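Local coordinates for vesicular integral-membrane protein VIP36 (Canis lupus familiaris, PDB 2DUR), which acts as a calcium-dependent cargo lectin of the early secretory pathway, binding high-mannose glycans and helping to transport and sort the glycoproteins that carry them, at residues L6-H10 with S11-P15. Residues are numbered along the deposited sequence; the frame is centred on the assembly and turned at random.
Sequences LKREH and SLIKP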
ATOM      1  N   LEU A   6     -13.569  13.375  -0.442  1.00 28.91           N
ATOM      2  CA  LEU A   6     -12.622  12.921   0.595  1.00 27.72           C
ATOM      3  C   LEU A   6     -13.338  12.217   1.733  1.00 27.19           C
ATOM      4  O   LEU A   6     -14.310  12.738   2.299  1.00 26.88           O
ATOM      5  CB  LEU A   6     -11.809  14.092   1.163  1.00 27.84           C
ATOM      6  CG  LEU A   6     -10.702  13.729   2.170  1.00 27.56           C
ATOM      7  CD1 LEU A   6      -9.516  13.075   1.461  1.00 27.60           C
ATOM      8  CD2 LEU A   6     -10.236  14.961   2.958  1.00 27.78           C
ATOM      9  N   LYS A   7     -12.856  11.032   2.103  1.00 25.37           N
ATOM     10  CA  LYS A   7     -13.442  10.330   3.241  1.00 24.34           C
ATOM     11  C   LYS A   7     -12.479  10.451   4.413  1.00 24.28           C
ATOM     12  O   LYS A   7     -11.491   9.740   4.482  1.00 23.12           O
ATOM     13  CB  LYS A   7     -13.750   8.871   2.896  1.00 25.21           C
ATOM     14  CG  LYS A   7     -14.943   8.732   1.947  1.00 26.38           C
ATOM     15  CD  LYS A   7     -16.241   9.030   2.719  1.00 30.91           C
ATOM     16  CE  LYS A   7     -17.364   9.447   1.805  1.00 34.75           C
ATOM     17  NZ  LYS A   7     -18.585   9.774   2.603  1.00 37.45           N
ATOM     18  N   ARG A   8     -12.739  11.400   5.308  1.00 23.55           N
ATOM     19  CA  ARG A   8     -11.719  11.734   6.310  1.00 24.43           C
ATOM     20  C   ARG A   8     -11.394  10.578   7.254  1.00 23.78           C
ATOM     21  O   ARG A   8     -10.245  10.450   7.718  1.00 24.63           O
ATOM     22  CB  ARG A   8     -12.115  13.001   7.088  1.00 24.35           C
ATOM     23  CG  ARG A   8     -11.082  13.487   8.130  1.00 25.13           C
ATOM     24  CD  ARG A   8      -9.787  13.923   7.503  1.00 27.07           C
ATOM     25  NE  ARG A   8      -8.788  14.260   8.517  1.00 28.61           N
ATOM     26  CZ  ARG A   8      -7.958  13.383   9.084  1.00 29.20           C
ATOM     27  NH1 ARG A   8      -8.007  12.093   8.752  1.00 24.48           N
ATOM     28  NH2 ARG A   8      -7.077  13.796   9.995  1.00 28.43           N
ATOM     29  N   GLU A   9     -12.376   9.720   7.496  1.00 23.76           N
ATOM     30  CA  GLU A   9     -12.242   8.627   8.453  1.00 23.82           C
ATOM     31  C   GLU A   9     -11.301   7.523   7.928  1.00 23.11           C
ATOM     32  O   GLU A   9     -10.803   6.698   8.702  1.00 23.98           O
ATOM     33  CB  GLU A   9     -13.603   8.048   8.843  1.00 24.57           C
ATOM     34  CG  GLU A   9     -14.342   7.291   7.747  1.00 26.18           C
ATOM     35  CD  GLU A   9     -15.198   8.166   6.828  1.00 28.41           C
ATOM     36  OE1 GLU A   9     -14.849   9.338   6.535  1.00 29.71           O
ATOM     37  OE2 GLU A   9     -16.234   7.643   6.368  1.00 31.85           O
ATOM     38  N   HIS A  10     -11.085   7.525   6.618  1.00 21.82           N
ATOM     39  CA  HIS A  10     -10.173   6.569   5.968  1.00 21.58           C
ATOM     40  C   HIS A  10      -8.886   7.236   5.510  1.00 21.58           C
ATOM     41  O   HIS A  10      -8.104   6.668   4.709  1.00 21.18           O
ATOM     42  CB  HIS A  10     -10.879   5.859   4.795  1.00 21.42           C
ATOM     43  CG  HIS A  10     -12.077   5.057   5.200  1.00 21.56           C
ATOM     44  ND1 HIS A  10     -12.049   4.144   6.230  1.00 22.14           N
ATOM     45  CD2 HIS A  10     -13.341   5.027   4.703  1.00 23.23           C
ATOM     46  CE1 HIS A  10     -13.238   3.580   6.350  1.00 22.60           C
ATOM     47  NE2 HIS A  10     -14.041   4.096   5.432  1.00 23.10           N
ATOM     48  N   SER A  11      -8.626   8.438   6.028  1.00 20.95           N
ATOM     49  CA  SER A  11      -7.461   9.197   5.618  1.00 20.16           C
ATOM     50  C   SER A  11      -6.558   9.492   6.803  1.00 20.74           C
ATOM     51  O   SER A  11      -7.019   9.532   7.934  1.00 20.91           O
ATOM     52  CB  SER A  11      -7.879  10.533   4.970  1.00 20.33           C
ATOM     53  OG  SER A  11      -8.725  10.320   3.835  1.00 19.84           O
ATOM     54  N   LEU A  12      -5.289   9.717   6.504  1.00 21.25           N
ATOM     55  CA  LEU A  12      -4.268  10.053   7.488  1.00 22.58           C
ATOM     56  C   LEU A  12      -3.729  11.395   7.040  1.00 22.81           C
ATOM     57  O   LEU A  12      -3.092  11.513   5.997  1.00 22.55           O
ATOM     58  CB  LEU A  12      -3.153   8.992   7.475  1.00 21.69           C
ATOM     59  CG  LEU A  12      -1.905   9.309   8.323  1.00 22.29           C
ATOM     60  CD1 LEU A  12      -2.110   8.839   9.776  1.00 21.93           C
ATOM     61  CD2 LEU A  12      -0.623   8.735   7.702  1.00 22.68           C
ATOM     62  N   ILE A  13      -4.001  12.447   7.817  1.00 24.08           N
ATOM     63  CA  ILE A  13      -3.624  13.793   7.385  1.00 24.86           C
ATOM     64  C   ILE A  13      -3.054  14.553   8.583  1.00 26.01           C
ATOM     65  O   ILE A  13      -3.649  14.507   9.667  1.00 26.16           O
ATOM     66  CB  ILE A  13      -4.861  14.562   6.820  1.00 25.07           C
ATOM     67  CG1 ILE A  13      -5.468  13.812   5.623  1.00 25.44           C
ATOM     68  CG2 ILE A  13      -4.468  15.954   6.389  1.00 25.03           C
ATOM     69  CD1 ILE A  13      -6.799  14.379   5.117  1.00 25.17           C
ATOM     70  N   LYS A  14      -1.909  15.207   8.390  1.00 27.74           N
ATOM     71  CA  LYS A  14      -1.283  15.959   9.495  1.00 30.64           C
ATOM     72  C   LYS A  14      -2.269  16.998  10.048  1.00 31.20           C
ATOM     73  O   LYS A  14      -3.027  17.592   9.272  1.00 31.47           O
ATOM     74  CB  LYS A  14       0.127  16.506   9.186  1.00 30.31           C
ATOM     75  CG  LYS A  14       0.381  17.297   7.914  1.00 33.50           C
ATOM     76  CD  LYS A  14       1.899  17.572   7.815  1.00 32.77           C
ATOM     77  CE  LYS A  14       2.485  17.354   6.405  1.00 35.98           C
ATOM     78  NZ  LYS A  14       4.009  17.238   6.331  1.00 34.99           N
ATOM     79  N   PRO A  15      -2.275  17.192  11.393  1.00 31.87           N
ATOM     80  CA  PRO A  15      -1.272  16.731  12.358  1.00 31.83           C
ATOM     81  C   PRO A  15      -1.560  15.343  12.946  1.00 31.33           C
ATOM     82  O   PRO A  15      -1.007  14.962  13.997  1.00 31.84           O
ATOM     83  CB  PRO A  15      -1.353  17.805  13.450  1.00 32.25           C
ATOM     84  CG  PRO A  15      -2.825  18.213  13.450  1.00 31.86           C
ATOM     85  CD  PRO A  15      -3.382  17.901  12.065  1.00 32.81           C
TER
HETATM   86  O   HOH W   1      -5.896  16.404  10.219  1.00 38.39           O
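R8 meets I13 because its CG stands trans to the backbone N (chi1 -177°) and the chain then bends at chi2 (65°), which carries the guanidinium forward past S11 and over the I13 side chain. I13 CD1 touches the aliphatic part of the arginine, 3.9 Å from R8 CD, while I13 CB lies over one face of the guanidinium, offset toward its rim. S11 O sits near the plane of that group, at its edge, with R8 NH1 2.9 Å away; the same carbonyl accepts a hydrogen bond from the indole NE1 of W27. The other terminal nitrogen, R8 NH2, donates to a water at 2.9 Å, and this water donates in turn to I13 O, so that a single solvent molecule ties the arginine to the backbone beyond the turn. Beside this, L6 and I13 reach toward each other tip to tip, L6 CD2 being 4.1 Å from I13 CD1.

Two overlapping type I β-turns, K7-H10 and R8-S11, shape this N-terminal segment of the legume-lectin-like β-sandwich, which lies ahead of strand 27-31 and runs beside strand 217-227; K7 and L12 form backbone hydrogen bonds with L225 and M223 of that strand. K7 O is gripped from opposite faces of its carbonyl plane: H10 N donates from one side at 3.1 Å, closing the first turn, and S11 OG from the other at 2.9 Å. The hydroxyl in turn accepts a hydrogen bond from L225 N, linking turn and strand through one atom. The second turn is closed by the bond from S11 N to R8 O (3.1 Å), its donor well above the carbonyl plane. E9 CG lies over the centre of one face of the H10 ring, whose ND1 is hydrogen-bonded to N55 OD1.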